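Acetyltransferase (Agrobacterium tumefaciens, PDB 2DXQ) probably transfers an acetyl group from acetyl-CoA to an unidentified acceptor, as a member of the GNAT acetyltransferase family. Local coordinates at residues L51-A56 against V63-L68; Y98-V103 against Y133-F138. One frame throughout, in Å; residues are numbered along the deposited sequence.

Contact 1. Residues L51-A56 against V63-L68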
loop_
_atom_site.group_PDB
_atom_site.type_symbol
_atom_site.label_atom_id
_atom_site.label_comp_id
_atom_site.label_asym_id
_atom_site.label_seq_id
_atom_site.Cartn_x
_atom_site.Cartn_y
_atom_site.Cartn_z
ATOM N N LEU A 51 2.870 10.253 1.149
ATOM C CA LEU A 51 3.633 9.661 0.043
ATOM C C LEU A 51 4.935 10.438 -0.150
ATOM O O LEU A 51 4.909 11.665 -0.266
ATOM C CB LEU A 51 2.814 9.724 -1.249
ATOM C CG LEU A 51 3.362 9.073 -2.537
ATOM C CD1 LEU A 51 2.206 8.774 -3.497
ATOM C CD2 LEU A 51 4.441 9.908 -3.246
ATOM N N THR A 52 6.056 9.723 -0.203
ATOM C CA THR A 52 7.342 10.332 -0.521
ATOM C C THR A 52 8.077 9.442 -1.507
ATOM O O THR A 52 8.189 8.240 -1.278
ATOM C CB THR A 52 8.227 10.544 0.728
ATOM O OG1 THR A 52 7.518 11.291 1.728
ATOM C CG2 THR A 52 9.491 11.305 0.332
ATOM N N ILE A 53 8.545 10.028 -2.609
ATOM C CA ILE A 53 9.408 9.310 -3.542
ATOM C C ILE A 53 10.837 9.671 -3.125
ATOM O O ILE A 53 11.184 10.853 -3.088
ATOM C CB ILE A 53 9.207 9.764 -5.015
ATOM C CG1 ILE A 53 7.757 9.585 -5.490
ATOM C CG2 ILE A 53 10.185 8.993 -5.939
ATOM C CD1 ILE A 53 7.434 10.337 -6.829
ATOM N N PHE A 54 11.653 8.664 -2.804
ATOM C CA PHE A 54 13.046 8.901 -2.453
ATOM C C PHE A 54 13.939 8.538 -3.623
ATOM O O PHE A 54 13.636 7.596 -4.340
ATOM C CB PHE A 54 13.434 8.080 -1.232
ATOM C CG PHE A 54 12.787 8.560 0.027
ATOM C CD1 PHE A 54 13.175 9.777 0.595
ATOM C CD2 PHE A 54 11.771 7.821 0.626
ATOM C CE1 PHE A 54 12.564 10.245 1.774
ATOM C CE2 PHE A 54 11.155 8.274 1.791
ATOM C CZ PHE A 54 11.550 9.477 2.365
ATOM N N VAL A 55 15.021 9.300 -3.812
ATOM C CA VAL A 55 16.035 8.996 -4.822
ATOM C C VAL A 55 17.438 8.968 -4.206
ATOM O O VAL A 55 17.739 9.749 -3.312
ATOM C CB VAL A 55 16.028 10.000 -6.021
ATOM C CG1 VAL A 55 14.806 9.784 -6.910
ATOM C CG2 VAL A 55 16.075 11.472 -5.543
ATOM N N ALA A 56 18.278 8.046 -4.670
ATOM C CA ALA A 56 19.713 8.145 -4.439
ATOM C C ALA A 56 20.271 8.770 -5.697
ATOM O O ALA A 56 19.830 8.442 -6.812
ATOM C CB ALA A 56 20.337 6.753 -4.215
ATOM N N VAL A 63 19.852 7.469 -9.435
ATOM C CA VAL A 63 20.344 6.137 -9.789
ATOM C C VAL A 63 19.584 5.014 -9.083
ATOM O O VAL A 63 19.770 3.844 -9.404
ATOM C CB VAL A 63 21.862 5.986 -9.522
ATOM C CG1 VAL A 63 22.672 6.818 -10.519
ATOM C CG2 VAL A 63 22.214 6.405 -8.091
ATOM N N ALA A 64 18.770 5.375 -8.092
ATOM C CA ALA A 64 17.832 4.418 -7.475
ATOM C C ALA A 64 16.655 5.181 -6.925
ATOM O O ALA A 64 16.758 6.381 -6.649
ATOM C CB ALA A 64 18.489 3.609 -6.357
ATOM N N THR A 65 15.546 4.482 -6.739
ATOM C CA THR A 65 14.361 5.116 -6.166
ATOM C C THR A 65 13.516 4.083 -5.436
ATOM O O THR A 65 13.604 2.880 -5.709
ATOM C CB THR A 65 13.516 5.842 -7.258
ATOM O OG1 THR A 65 12.421 6.550 -6.649
ATOM C CG2 THR A 65 12.960 4.868 -8.254
ATOM N N ALA A 66 12.746 4.571 -4.466
ATOM C CA ALA A 66 11.703 3.789 -3.790
ATOM C C ALA A 66 10.648 4.785 -3.344
ATOM O O ALA A 66 10.985 5.906 -2.929
ATOM C CB ALA A 66 12.282 3.071 -2.585
ATOM N N THR A 67 9.384 4.365 -3.388
ATOM C CA THR A 67 8.292 5.231 -2.958
ATOM C C THR A 67 7.724 4.702 -1.647
ATOM O O THR A 67 7.409 3.513 -1.531
ATOM C CB THR A 67 7.189 5.285 -4.026
ATOM O OG1 THR A 67 7.741 5.781 -5.262
ATOM C CG2 THR A 67 5.994 6.161 -3.555
ATOM N N LEU A 68 7.596 5.598 -0.673
ATOM C CA LEU A 68 7.047 5.258 0.626
ATOM C C LEU A 68 5.616 5.759 0.706
ATOM O O LEU A 68 5.342 6.911 0.370
ATOM C CB LEU A 68 7.872 5.910 1.736
ATOM C CG LEU A 68 7.388 5.719 3.170
ATOM C CD1 LEU A 68 7.400 4.232 3.583
ATOM C CD2 LEU A 68 8.294 6.564 4.083
#

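Contact 2. Residues Y98-V103 against Y133-F138. With PO4 (phosphate ion), chain C; PO4 (phosphate ion), chain F.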
loop_
_atom_site.group_PDB
_atom_site.type_symbol
_atom_site.label_atom_id
_atom_site.label_comp_id
_atom_site.label_asym_id
_atom_site.label_seq_id
_atom_site.Cartn_x
_atom_site.Cartn_y
_atom_site.Cartn_z
ATOM N N TYR A 98 23.022 1.380 -3.936
ATOM C CA TYR A 98 22.091 2.513 -4.016
ATOM C C TYR A 98 20.655 2.091 -3.725
ATOM O O TYR A 98 19.920 2.822 -3.068
ATOM C CB TYR A 98 22.133 3.159 -5.401
ATOM C CG TYR A 98 23.427 3.870 -5.749
ATOM C CD1 TYR A 98 23.924 4.897 -4.951
ATOM C CD2 TYR A 98 24.118 3.549 -6.915
ATOM C CE1 TYR A 98 25.106 5.585 -5.301
ATOM C CE2 TYR A 98 25.311 4.223 -7.263
ATOM C CZ TYR A 98 25.786 5.229 -6.451
ATOM O OH TYR A 98 26.943 5.904 -6.817
ATOM N N GLY A 99 20.248 0.934 -4.248
ATOM C CA GLY A 99 18.921 0.372 -3.894
ATOM C C GLY A 99 18.751 0.142 -2.393
ATOM O O GLY A 99 17.729 0.524 -1.803
ATOM N N ARG A 100 19.738 -0.490 -1.766
ATOM C CA ARG A 100 19.683 -0.723 -0.325
ATOM C C ARG A 100 19.579 0.605 0.429
ATOM O O ARG A 100 18.800 0.721 1.376
ATOM C CB ARG A 100 20.873 -1.580 0.157
ATOM C CG ARG A 100 20.706 -2.228 1.566
ATOM C CD ARG A 100 21.398 -3.639 1.627
ATOM N NE ARG A 100 22.477 -3.582 0.697
ATOM C CZ ARG A 100 22.758 -4.369 -0.326
ATOM N NH1 ARG A 100 22.118 -5.507 -0.657
ATOM N NH2 ARG A 100 23.797 -3.976 -1.001
ATOM N N THR A 101 20.335 1.617 -0.012
ATOM C CA THR A 101 20.303 2.922 0.662
ATOM C C THR A 101 18.890 3.499 0.639
ATOM O O THR A 101 18.358 3.933 1.668
ATOM C CB THR A 101 21.269 3.931 0.028
ATOM O OG1 THR A 101 22.605 3.399 0.066
ATOM C CG2 THR A 101 21.226 5.265 0.798
ATOM N N VAL A 102 18.279 3.494 -0.541
ATOM C CA VAL A 102 16.973 4.129 -0.679
ATOM C C VAL A 102 15.831 3.345 0.021
ATOM O O VAL A 102 14.933 3.933 0.640
ATOM C CB VAL A 102 16.703 4.493 -2.157
ATOM C CG1 VAL A 102 16.382 3.267 -3.006
ATOM C CG2 VAL A 102 15.618 5.525 -2.258
ATOM N N VAL A 103 15.897 2.024 -0.040
ATOM C CA VAL A 103 14.861 1.197 0.615
ATOM C C VAL A 103 15.005 1.312 2.124
ATOM O O VAL A 103 14.012 1.520 2.845
ATOM C CB VAL A 103 14.916 -0.276 0.159
ATOM C CG1 VAL A 103 13.946 -1.140 0.974
ATOM C CG2 VAL A 103 14.613 -0.382 -1.368
ATOM N N TYR A 133 15.757 -7.780 -0.718
ATOM C CA TYR A 133 14.822 -7.246 0.269
ATOM C C TYR A 133 15.131 -7.717 1.684
ATOM O O TYR A 133 14.989 -6.950 2.639
ATOM C CB TYR A 133 13.366 -7.514 -0.122
ATOM C CG TYR A 133 12.929 -6.644 -1.292
ATOM C CD1 TYR A 133 13.015 -5.245 -1.211
ATOM C CD2 TYR A 133 12.476 -7.212 -2.479
ATOM C CE1 TYR A 133 12.646 -4.436 -2.291
ATOM C CE2 TYR A 133 12.077 -6.403 -3.569
ATOM C CZ TYR A 133 12.172 -5.022 -3.455
ATOM O OH TYR A 133 11.801 -4.212 -4.519
ATOM N N GLU A 134 15.563 -8.971 1.826
ATOM C CA GLU A 134 15.966 -9.469 3.141
ATOM C C GLU A 134 17.155 -8.669 3.684
ATOM O O GLU A 134 17.208 -8.359 4.865
ATOM C CB GLU A 134 16.268 -10.965 3.090
ATOM C CG GLU A 134 14.980 -11.794 2.853
ATOM C CD GLU A 134 15.230 -13.259 2.591
ATOM O OE1 GLU A 134 16.377 -13.625 2.254
ATOM O OE2 GLU A 134 14.257 -14.044 2.700
ATOM N N SER A 135 18.070 -8.295 2.800
ATOM C CA SER A 135 19.245 -7.507 3.187
ATOM C C SER A 135 18.876 -6.087 3.628
ATOM O O SER A 135 19.676 -5.417 4.289
ATOM C CB SER A 135 20.277 -7.473 2.055
ATOM O OG SER A 135 19.943 -6.570 1.016
ATOM N N CYS A 136 17.665 -5.642 3.276
ATOM C CA CYS A 136 17.136 -4.341 3.707
ATOM C C CYS A 136 16.452 -4.432 5.062
ATOM O O CYS A 136 16.029 -3.412 5.622
ATOM C CB CYS A 136 16.143 -3.780 2.669
ATOM S SG CYS A 136 16.897 -3.356 1.100
ATOM N N GLY A 137 16.322 -5.650 5.582
ATOM C CA GLY A 137 15.662 -5.853 6.877
ATOM C C GLY A 137 14.279 -6.480 6.791
ATOM O O GLY A 137 13.684 -6.832 7.826
ATOM N N PHE A 138 13.746 -6.611 5.576
ATOM C CA PHE A 138 12.440 -7.284 5.396
ATOM C C PHE A 138 12.520 -8.776 5.707
ATOM O O PHE A 138 13.547 -9.427 5.464
ATOM C CB PHE A 138 11.936 -7.139 3.961
ATOM C CG PHE A 138 11.367 -5.787 3.629
ATOM C CD1 PHE A 138 10.115 -5.393 4.129
ATOM C CD2 PHE A 138 12.061 -4.914 2.801
ATOM C CE1 PHE A 138 9.564 -4.136 3.809
ATOM C CE2 PHE A 138 11.503 -3.649 2.466
ATOM C CZ PHE A 138 10.277 -3.265 2.968
HETATM P P PO4 C . 21.811 -2.399 -4.840
HETATM O O1 PO4 C . 23.238 -2.791 -5.108
HETATM O O2 PO4 C . 20.999 -3.699 -5.018
HETATM O O3 PO4 C . 21.658 -1.942 -3.415
HETATM O O4 PO4 C . 21.301 -1.406 -5.828
HETATM P P PO4 F . 26.271 4.071 -1.921
HETATM O O1 PO4 F . 24.914 4.651 -1.559
HETATM O O2 PO4 F . 27.372 4.768 -1.139
HETATM O O3 PO4 F . 26.275 2.592 -1.636
HETATM O O4 PO4 F . 26.571 4.250 -3.388
#

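Contact 1. Residues L51-A56 against V63-L68
Phe54 and Leu68 stand shoulder to shoulder on one face of an antiparallel strand pair, directed alike, and Leu68 CD2 meets the ring at its edge, 4.0 Å from Phe54 CE2. Thr52 CG2, from Phe54's own strand, covers one ring face, offset toward the rim. Farther along the sheet face that carries Phe54, Ala56 CB and Ala64 CB touch at 4.2 Å. On the other face Ile53 runs alongside Thr67 but crosses Thr65 at a slant, its CG2 coming 3.4 Å from Thr65 OG1. With OG1 anti to the backbone N (chi1 -175°), Thr65 turns its hydroxyl across to the partner strand and donates to Phe54 O at 2.8 Å. That carbonyl is gripped twice, since Ala66 N reaches it from the opposite face of its plane. Ala56 O also has two donors, Val63 N at 2.8 Å and, weakly, Ala64 N: two residues set against one across the hairpin, a classic beta bulge. Strand 6-10 borders 51-56 and strand 81-88 borders 63-68. Helix 98-112 packs on the Phe54 face, with the His105 ring edge-to-face to Phe54, while Leu19 and Tyr23 of helix 16-26 cover the Ile53 and Thr65 face.

Contact 2. Residues Y98-V103 against Y133-F138
Ser135 OG takes a nearly straight hydrogen bond from Arg100 NH1, 2.9 Å long with an angle of 175°, and lies at the guanidinium edge, almost in its plane. The same OG is also hydrogen-bonded to Phe132 O, so it links the arginine to the last turn of helix 127-135. Arg100 CG stands anti to the backbone N (chi1 -163°), 4.0 Å from Cys136 SG, and the chain then bends so that CD passes 3.3 Å from Ser135 OG. O3 of the chain C phosphate sits over one guanidinium face toward its rim. It also accepts from Arg100 N at 2.9 Å, while O4 of that ion accepts from Gly99 N. Backbone amides at the start of a helix gripping phosphate recall the GNAT pyrophosphate-binding loop, consistent with a coenzyme A site, although the ion probably came from the crystallisation liquor. Deeper in, Val103 CG1 packs 3.7 Å from Cys136 SG and meets the Phe138 ring at its edge, 3.8 Å from CE2, the two side chains crossing at about a right angle. Phe138 N to Tyr133 O and Gly137 N to Glu134 O, with Gly137 at positive phi, form a Schellman motif; Cys136 N is Tyr133 O's second donor.

Both strands of contact 1 precede contact 2 in the sequence, and the contact centres lie about 12 Å apart within the one GNAT fold. Helix 98-112 joins them: Val102 CG2 packs 3.5 Å from Phe54 CB, and Tyr98 CD2 comes 3.6 Å from Val63 CG2, so the helix rests one side on the hairpin and points Val103 at 133-138, which the end of Arg100 reaches as well. Strand 81-88 follows 61-71 in the mixed sheet and lies under contact 2, where Val87 touches Val103 and Tyr133; strand 117-122 completes that floor. The hairpin packs against the helix whose first turn holds a phosphate, consistent with a coenzyme A site at the N-terminus of helix 98-112, as in other GNAT enzymes.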